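Local coordinates for periplasmic branched-chain amino acid-binding protein (Burkholderia mallei, PDB 3I09) that probably binds branched-chain amino acids in the periplasm for an ABC transporter, and here holds acetoacetic acid in its pocket, at residues A121-A126 / Q361-K366; L108-C113 / Q367-A372. All coordinates share one frame; numbering follows the deposited sequence. Where two conformers were deposited one is given.

Contact 1: residues A121-A126 / Q361-K366. With AAE (acetoacetic acid), chain C.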
ATOM      1  N   ALA A 121      -5.772   1.545  -1.326  1.00 12.22           N
ATOM      2  CA  ALA A 121      -5.530   0.184  -0.798  1.00 11.62           C
ATOM      3  C   ALA A 121      -5.266   0.060   0.694  1.00 11.99           C
ATOM      4  O   ALA A 121      -5.815  -0.831   1.361  1.00 12.13           O
ATOM      5  CB  ALA A 121      -4.418  -0.501  -1.583  1.00 11.25           C
ATOM      6  N   TYR A 122      -4.404   0.911   1.214  1.00 11.01           N
ATOM      7  CA  TYR A 122      -3.979   0.870   2.620  1.00 11.77           C
ATOM      8  C   TYR A 122      -3.312   2.204   2.941  1.00 11.43           C
ATOM      9  O   TYR A 122      -2.989   2.950   2.044  1.00 10.82           O
ATOM     10  CB  TYR A 122      -2.995  -0.260   2.912  1.00 11.94           C
ATOM     11  CG  TYR A 122      -1.625  -0.019   2.380  1.00 10.55           C
ATOM     12  CD1 TYR A 122      -1.381  -0.030   1.009  1.00 10.94           C
ATOM     13  CD2 TYR A 122      -0.587   0.379   3.219  1.00 10.93           C
ATOM     14  CE1 TYR A 122      -0.096   0.261   0.493  1.00 11.21           C
ATOM     15  CE2 TYR A 122       0.706   0.628   2.718  1.00 12.37           C
ATOM     16  CZ  TYR A 122       0.936   0.600   1.369  1.00 12.50           C
ATOM     17  OH  TYR A 122       2.205   0.879   0.888  1.00 12.17           O
ATOM     18  N   ASP A 123      -3.116   2.495   4.214  1.00 11.09           N
ATOM     19  CA  ASP A 123      -2.198   3.578   4.592  1.00 11.24           C
ATOM     20  C   ASP A 123      -1.532   3.270   5.907  1.00 11.29           C
ATOM     21  O   ASP A 123      -1.814   2.255   6.562  1.00 11.13           O
ATOM     22  CB  ASP A 123      -2.842   4.993   4.575  1.00 10.64           C
ATOM     23  CG  ASP A 123      -3.907   5.211   5.637  1.00 12.53           C
ATOM     24  OD1 ASP A 123      -3.817   4.629   6.730  1.00 12.45           O
ATOM     25  OD2 ASP A 123      -4.843   6.006   5.338  1.00 12.00           O
ATOM     26  N   THR A 124      -0.608   4.129   6.286  1.00 11.85           N
ATOM     27  CA  THR A 124       0.167   3.899   7.512  1.00 12.04           C
ATOM     28  C   THR A 124      -0.628   4.006   8.802  1.00 12.36           C
ATOM     29  O   THR A 124      -0.254   3.391   9.807  1.00 12.95           O
ATOM     30  CB  THR A 124       1.356   4.861   7.570  1.00 12.52           C
ATOM     31  OG1 THR A 124       0.896   6.203   7.392  1.00 12.89           O
ATOM     32  CG2 THR A 124       2.342   4.520   6.473  1.00 12.45           C
HETATM   33  N   MSE A 125      -1.729   4.756   8.810  1.00 12.58           N
HETATM   34  CA  MSE A 125      -2.614   4.753   9.986  1.00 13.20           C
HETATM   35  C   MSE A 125      -3.270   3.364  10.171  1.00 12.40           C
HETATM   36  O   MSE A 125      -3.313   2.856  11.271  1.00 11.44           O
HETATM   37  CB  MSE A 125      -3.663   5.861   9.849  1.00 13.48           C
HETATM   38  CG  MSE A 125      -4.662   5.900  10.918  1.00 15.73           C
HETATM   39 SE   MSE A 125      -3.761   6.446  12.596  0.75 20.22          SE
HETATM   40  CE  MSE A 125      -3.665   8.330  12.212  1.00 22.91           C
ATOM     41  N   ALA A 126      -3.782   2.754   9.102  1.00 12.57           N
ATOM     42  CA  ALA A 126      -4.369   1.424   9.196  1.00 12.50           C
ATOM     43  C   ALA A 126      -3.340   0.389   9.629  1.00 11.97           C
ATOM     44  O   ALA A 126      -3.679  -0.483  10.433  1.00 12.14           O
ATOM     45  CB  ALA A 126      -5.018   0.987   7.866  1.00 13.34           C
ATOM     46  N   GLN A 361     -13.258   1.769  11.326  1.00 23.19           N
ATOM     47  CA  GLN A 361     -12.332   1.782  12.437  1.00 22.23           C
ATOM     48  C   GLN A 361     -10.870   1.729  12.048  1.00 21.42           C
ATOM     49  O   GLN A 361     -10.024   2.037  12.871  1.00 21.14           O
ATOM     50  CB  GLN A 361     -12.664   0.616  13.392  1.00 22.85           C
ATOM     51  CG  GLN A 361     -14.126   0.666  13.827  1.00 25.04           C
ATOM     52  CD  GLN A 361     -14.581  -0.572  14.558  1.00 29.06           C
ATOM     53  OE1 GLN A 361     -13.775  -1.318  15.129  1.00 29.47           O
ATOM     54  NE2 GLN A 361     -15.896  -0.792  14.564  1.00 30.47           N
ATOM     55  N   ALA A 362     -10.561   1.396  10.795  1.00 19.03           N
ATOM     56  CA  ALA A 362      -9.187   1.121  10.393  1.00 19.23           C
ATOM     57  C   ALA A 362      -8.364   2.369  10.070  1.00 17.97           C
ATOM     58  O   ALA A 362      -7.134   2.394  10.233  1.00 19.70           O
ATOM     59  CB  ALA A 362      -9.211   0.189   9.180  1.00 18.23           C
ATOM     60  N   PHE A 363      -9.044   3.416   9.616  1.00 16.77           N
ATOM     61  CA  PHE A 363      -8.384   4.600   9.090  1.00 14.74           C
ATOM     62  C   PHE A 363      -8.523   5.817  10.016  1.00 15.19           C
ATOM     63  O   PHE A 363      -9.186   5.759  11.065  1.00 14.29           O
ATOM     64  CB  PHE A 363      -8.952   4.889   7.686  1.00 14.94           C
ATOM     65  CG  PHE A 363      -8.634   3.804   6.680  1.00 14.35           C
ATOM     66  CD1 PHE A 363      -7.423   3.790   6.045  1.00 14.69           C
ATOM     67  CD2 PHE A 363      -9.544   2.778   6.415  1.00 16.03           C
ATOM     68  CE1 PHE A 363      -7.085   2.779   5.145  1.00 15.60           C
ATOM     69  CE2 PHE A 363      -9.227   1.760   5.519  1.00 14.96           C
ATOM     70  CZ  PHE A 363      -8.029   1.758   4.869  1.00 16.76           C
ATOM     71  N   THR A 364      -7.912   6.928   9.608  1.00 14.28           N
ATOM     72  CA  THR A 364      -7.921   8.166  10.401  1.00 14.73           C
ATOM     73  C   THR A 364      -9.359   8.580  10.720  1.00 16.35           C
ATOM     74  O   THR A 364     -10.209   8.586   9.831  1.00 15.08           O
ATOM     75  CB  THR A 364      -7.225   9.310   9.613  1.00 14.97           C
ATOM     76  OG1 THR A 364      -5.865   8.944   9.326  1.00 14.59           O
ATOM     77  CG2 THR A 364      -7.244  10.602  10.400  1.00 15.55           C
ATOM     78  N   THR A 365      -9.629   8.913  11.989  1.00 16.93           N
ATOM     79  CA  THR A 365     -10.950   9.357  12.393  1.00 18.09           C
ATOM     80  C   THR A 365     -11.157  10.833  12.093  1.00 18.52           C
ATOM     81  O   THR A 365     -10.193  11.611  11.976  1.00 17.51           O
ATOM     82  CB  THR A 365     -11.194   9.133  13.922  1.00 18.88           C
ATOM     83  OG1 THR A 365     -10.340  10.005  14.686  1.00 18.32           O
ATOM     84  CG2 THR A 365     -10.949   7.687  14.320  1.00 19.37           C
ATOM     85  N   LYS A 366     -12.419  11.226  11.981  1.00 18.03           N
ATOM     86  CA  LYS A 366     -12.737  12.626  11.773  1.00 19.08           C
ATOM     87  C   LYS A 366     -12.110  13.528  12.813  1.00 18.64           C
ATOM     88  O   LYS A 366     -11.669  14.596  12.481  1.00 18.37           O
ATOM     89  CB  LYS A 366     -14.251  12.859  11.775  1.00 18.60           C
ATOM     90  CG  LYS A 366     -14.652  14.208  11.243  1.00 22.03           C
ATOM     91  CD  LYS A 366     -16.172  14.284  11.017  1.00 26.73           C
ATOM     92  CE  LYS A 366     -16.613  15.671  10.615  1.00 30.18           C
ATOM     93  NZ  LYS A 366     -18.001  15.980  11.069  1.00 35.18           N
TER
HETATM   94  O1  AAE C 501       4.745   4.014   0.777  1.00 12.11           O
HETATM   95  C2  AAE C 501       5.811   3.397   0.603  1.00 12.90           C
HETATM   96  O3  AAE C 501       6.881   3.976   0.309  1.00 10.60           O
HETATM   97  C4  AAE C 501       5.815   1.893   0.816  1.00 12.11           C
HETATM   98  C5  AAE C 501       5.554   1.157  -0.468  1.00 16.14           C
HETATM   99  O8  AAE C 501       5.142   1.753  -1.492  1.00 11.84           O
HETATM  100  C9  AAE C 501       5.661  -0.337  -0.381  1.00 12.93           C
HETATM  101  O   HOH W   1      -6.284   7.258   7.245  1.00 14.49           O
HETATM  102  O   HOH W   2      -6.457  -0.417  11.014  1.00 25.44           O
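F363 turns the edge of its ring to the carboxylate of D123, the N-cap residue of helix 124-137, and one ring face to A126. In this type I periplasmic binding protein, 121-126 leads from strand 117-119 of one lobe into that helix, which is followed by strand 142-148 of the other lobe; F363 is the first residue beyond helix 359-362. The D123 carboxylate has two roles. OD1, approached nearly along its C-O axis, accepts the capping bond from A126 N (3.0 Å, 164°). OD2 lies 3.5 Å from F363 CD1, and also accepts from a water that in turn takes the N-H of T364. Carboxylate and ring planes stand 86° apart, with D123 CG in the ring plane, consistent with a weakly positive ring edge meeting negative oxygen. A126 CB sits over the face, 4.3 Å from the F363 ring centroid, a CH-pi contact.

The side chain of M125, present as selenomethionine, curls about the T364 hydroxyl. Its CB lies 3.8 Å from T364 OG1; CG, anti to the backbone N (chi1 176°), comes closer, to 3.6 Å from that oxygen. The bend at chi2 places SE farther from it, and the bend at chi3 brings CE back to 3.7 Å from T364 OG1. The two side chains cross at about a right angle.

Just before helix 124-137, Y122 OH donates to G102 O and lies 3.6 Å from C5 of acetoacetic acid, so the same short segment lines the pocket. K129 of that helix also bonds F363 O. Between the backbones, A362 O receives a CA-H...O contact from A126 CA at 3.1 Å, and one water donates to both A126 O and A362 O.

Contact 2: residues L108-C113 / Q367-A372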
ATOM      1  N   LEU A 108      -1.056  11.612   2.463  1.00 11.57           N
ATOM      2  CA  LEU A 108      -1.829  11.749   1.252  1.00 12.52           C
ATOM      3  C   LEU A 108      -3.297  12.126   1.472  1.00 12.35           C
ATOM      4  O   LEU A 108      -3.902  12.668   0.573  1.00 13.28           O
ATOM      5  CB  LEU A 108      -1.762  10.444   0.437  1.00 12.31           C
ATOM      6  CG  LEU A 108      -0.459  10.256  -0.317  1.00 15.68           C
ATOM      7  CD1 LEU A 108      -0.330   8.742  -0.669  1.00 15.12           C
ATOM      8  CD2 LEU A 108      -0.356  11.181  -1.628  1.00 13.02           C
ATOM      9  N   THR A 109      -3.843  11.815   2.657  1.00 11.62           N
ATOM     10  CA  THR A 109      -5.230  12.144   2.981  1.00 10.54           C
ATOM     11  C   THR A 109      -5.327  13.011   4.233  1.00 10.88           C
ATOM     12  O   THR A 109      -6.361  13.120   4.853  1.00 11.97           O
ATOM     13  CB  THR A 109      -6.059  10.862   3.154  1.00 12.10           C
ATOM     14  OG1 THR A 109      -5.486  10.069   4.192  1.00 12.10           O
ATOM     15  CG2 THR A 109      -6.087  10.050   1.804  1.00  9.36           C
ATOM     16  N   ASN A 110      -4.212  13.647   4.577  1.00 12.02           N
ATOM     17  CA  ASN A 110      -4.093  14.416   5.789  1.00 11.94           C
ATOM     18  C   ASN A 110      -3.426  15.744   5.455  1.00 11.10           C
ATOM     19  O   ASN A 110      -4.064  16.554   4.778  1.00 12.26           O
ATOM     20  CB  ASN A 110      -3.397  13.588   6.868  1.00 11.74           C
ATOM     21  CG  ASN A 110      -4.364  12.677   7.575  1.00 13.38           C
ATOM     22  OD1 ASN A 110      -5.219  13.152   8.371  1.00 13.63           O
ATOM     23  ND2 ASN A 110      -4.291  11.380   7.271  1.00 11.95           N
ATOM     24  N   GLU A 111      -2.169  15.945   5.844  1.00 13.43           N
ATOM     25  CA  GLU A 111      -1.501  17.231   5.596  1.00 13.45           C
ATOM     26  C   GLU A 111      -1.469  17.618   4.115  1.00 14.50           C
ATOM     27  O   GLU A 111      -1.433  18.809   3.800  1.00 13.92           O
ATOM     28  CB  GLU A 111      -0.079  17.235   6.159  1.00 15.11           C
ATOM     29  CG  GLU A 111       0.009  17.207   7.683  1.00 16.22           C
ATOM     30  CD  GLU A 111      -0.094  15.823   8.294  1.00 18.58           C
ATOM     31  OE1 GLU A 111      -0.238  14.814   7.542  1.00 13.75           O
ATOM     32  OE2 GLU A 111       0.008  15.750   9.546  1.00 18.40           O
ATOM     33  N   GLN A 112      -1.427  16.627   3.221  1.00 14.48           N
ATOM     34  CA  GLN A 112      -1.358  16.879   1.790  1.00 15.02           C
ATOM     35  C   GLN A 112      -2.577  16.365   1.037  1.00 15.39           C
ATOM     36  O   GLN A 112      -2.490  16.027  -0.150  1.00 14.79           O
ATOM     37  CB  GLN A 112      -0.043  16.328   1.227  1.00 15.46           C
ATOM     38  CG  GLN A 112       1.150  17.064   1.868  1.00 19.09           C
ATOM     39  CD  GLN A 112       2.529  16.616   1.388  1.00 25.38           C
ATOM     40  OE1 GLN A 112       3.452  16.404   2.205  1.00 31.78           O
ATOM     41  NE2 GLN A 112       2.700  16.513   0.092  1.00 25.32           N
ATOM     42  N   CYS A 113      -3.742  16.390   1.699  1.00 14.27           N
ATOM     43  CA  CYS A 113      -4.964  15.955   1.056  1.00 14.96           C
ATOM     44  C   CYS A 113      -5.341  16.936  -0.054  1.00 14.96           C
ATOM     45  O   CYS A 113      -4.978  18.128  -0.020  1.00 14.83           O
ATOM     46  CB  CYS A 113      -6.088  15.795   2.073  1.00 15.70           C
ATOM     47  SG  CYS A 113      -6.712  17.370   2.696  1.00 22.53           S
ATOM     48  N   GLN A 367     -12.099  13.107  14.071  1.00 20.18           N
ATOM     49  CA  GLN A 367     -11.594  13.929  15.147  1.00 21.12           C
ATOM     50  C   GLN A 367     -10.076  14.107  15.090  1.00 20.72           C
ATOM     51  O   GLN A 367      -9.573  15.118  15.576  1.00 20.70           O
ATOM     52  CB  GLN A 367     -12.005  13.359  16.517  1.00 21.93           C
ATOM     53  CG  GLN A 367     -13.519  13.432  16.764  1.00 26.15           C
ATOM     54  CD  GLN A 367     -14.345  12.412  15.923  1.00 33.22           C
ATOM     55  OE1 GLN A 367     -13.821  11.373  15.446  1.00 33.48           O
ATOM     56  NE2 GLN A 367     -15.651  12.715  15.740  1.00 34.86           N
ATOM     57  N   GLU A 368      -9.366  13.159  14.479  1.00 19.45           N
ATOM     58  CA  GLU A 368      -7.911  13.176  14.477  0.70 20.20           C
ATOM     59  C   GLU A 368      -7.322  13.592  13.124  1.00 18.44           C
ATOM     60  O   GLU A 368      -6.105  13.665  12.975  1.00 19.66           O
ATOM     61  CB  GLU A 368      -7.365  11.794  14.882  0.70 21.02           C
ATOM     62  CG  GLU A 368      -7.944  11.225  16.240  0.70 24.59           C
ATOM     63  CD  GLU A 368      -7.511  12.000  17.495  0.70 28.91           C
ATOM     64  OE1 GLU A 368      -6.317  12.365  17.601  0.70 33.80           O
ATOM     65  OE2 GLU A 368      -8.360  12.233  18.398  0.70 31.84           O
ATOM     66  N   THR A 369      -8.169  13.860  12.145  1.00 16.94           N
ATOM     67  CA  THR A 369      -7.692  14.202  10.812  1.00 15.75           C
ATOM     68  C   THR A 369      -6.825  15.455  10.775  1.00 16.06           C
ATOM     69  O   THR A 369      -7.077  16.414  11.510  1.00 15.72           O
ATOM     70  CB  THR A 369      -8.852  14.434   9.840  1.00 16.05           C
ATOM     71  OG1 THR A 369      -8.353  14.490   8.503  1.00 14.59           O
ATOM     72  CG2 THR A 369      -9.645  15.734  10.201  1.00 15.50           C
ATOM     73  N   ARG A 370      -5.835  15.452   9.898  1.00 15.62           N
ATOM     74  CA  ARG A 370      -5.068  16.669   9.578  1.00 15.74           C
ATOM     75  C   ARG A 370      -5.419  17.166   8.170  1.00 15.52           C
ATOM     76  O   ARG A 370      -4.729  18.032   7.589  1.00 15.38           O
ATOM     77  CB  ARG A 370      -3.559  16.424   9.763  1.00 15.76           C
ATOM     78  CG  ARG A 370      -3.185  15.836  11.166  1.00 16.74           C
ATOM     79  CD  ARG A 370      -3.051  14.315  11.223  1.00 16.06           C
ATOM     80  NE  ARG A 370      -2.016  13.868  10.312  1.00 15.08           N
ATOM     81  CZ  ARG A 370      -1.801  12.609   9.932  1.00 18.23           C
ATOM     82  NH1 ARG A 370      -2.535  11.593  10.402  1.00 20.52           N
ATOM     83  NH2 ARG A 370      -0.824  12.364   9.079  1.00 18.90           N
ATOM     84  N   CYS A 371      -6.523  16.644   7.624  1.00 15.11           N
ATOM     85  CA  CYS A 371      -7.012  17.063   6.304  1.00 14.99           C
ATOM     86  C   CYS A 371      -7.846  18.336   6.439  1.00 16.37           C
ATOM     87  O   CYS A 371      -8.942  18.321   6.987  1.00 13.83           O
ATOM     88  CB  CYS A 371      -7.863  15.970   5.663  1.00 15.68           C
ATOM     89  SG  CYS A 371      -8.642  16.463   4.115  1.00 16.32           S
ATOM     90  N   ALA A 372      -7.304  19.442   5.923  1.00 16.98           N
ATOM     91  CA  ALA A 372      -7.970  20.741   6.015  1.00 18.01           C
ATOM     92  C   ALA A 372      -9.317  20.793   5.244  1.00 18.40           C
ATOM     93  O   ALA A 372     -10.145  21.692   5.484  1.00 20.26           O
ATOM     94  CB  ALA A 372      -7.008  21.849   5.535  1.00 18.41           C
TER
HETATM   95  O   HOH W   3      -7.922  12.206   7.257  1.00 14.41           O
HETATM   96  O   HOH W   4      -4.711  19.449   4.798  1.00 16.09           O
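N110 and R370 lie flat on each other: the amide and guanidinium planes are 1° apart, and N110 CG sits 3.4 Å above the centre of the guanidinium plane of R370. N110 also uses its oxygen, since OD1 accepts R370 N on a lone pair in the carbonyl plane (2.8 Å, 172°). Its ND2 is bonded to D106 O, so both ends of the amide are held and its rotation is fixed against the arginine. The R370 chain, bent at chi2 and chi3, lays its guanidinium over the amide, with the NE and NH2 side toward E111.

That edge forms a side-on salt bridge. NE reaches E111 OE2 at 2.9 Å, from above the carboxylate plane, while NH2 meets the syn lone pair of E111 OE1 at 3.0 Å; the two planes are inclined by 54°. NH1 pairs with D106, giving the guanidinium a second acidic partner.

N110 to C113 forms a type I turn, and T369 OG1 accepts from C371 N in an ST turn. C113, which ends the first turn, meets C371, whose N-H closes the second, in a disulfide. The modelled separation of C113 SG and C371 SG, 2.6 Å, is longer than a normal S-S bond, and its precise geometry is therefore doubtful. The C-terminal tail is thus joined to the loop between strands 97-100 and 117-119 by a covalent tie beside a charged, bidentate grip.

The two contacts are continuous, their centres 11 Å apart, and contact 1 is nested within the chain loop closed by the disulfide of contact 2. As the tail runs from 361-366 into 367-372, T364 stands at the junction: its OG1 is 3.6 Å from N110 ND2 and its CG2 3.7 Å from T369 CA. M125 CE packs 3.9 Å from R370 NH1. D106 serves both, its N bonding T124 OG1 and its carboxylate R370. Contact 1 reaches the acetoacetic acid pocket through Y122, whereas in contact 2 the T109 side chain stays about 12 Å from the ligand.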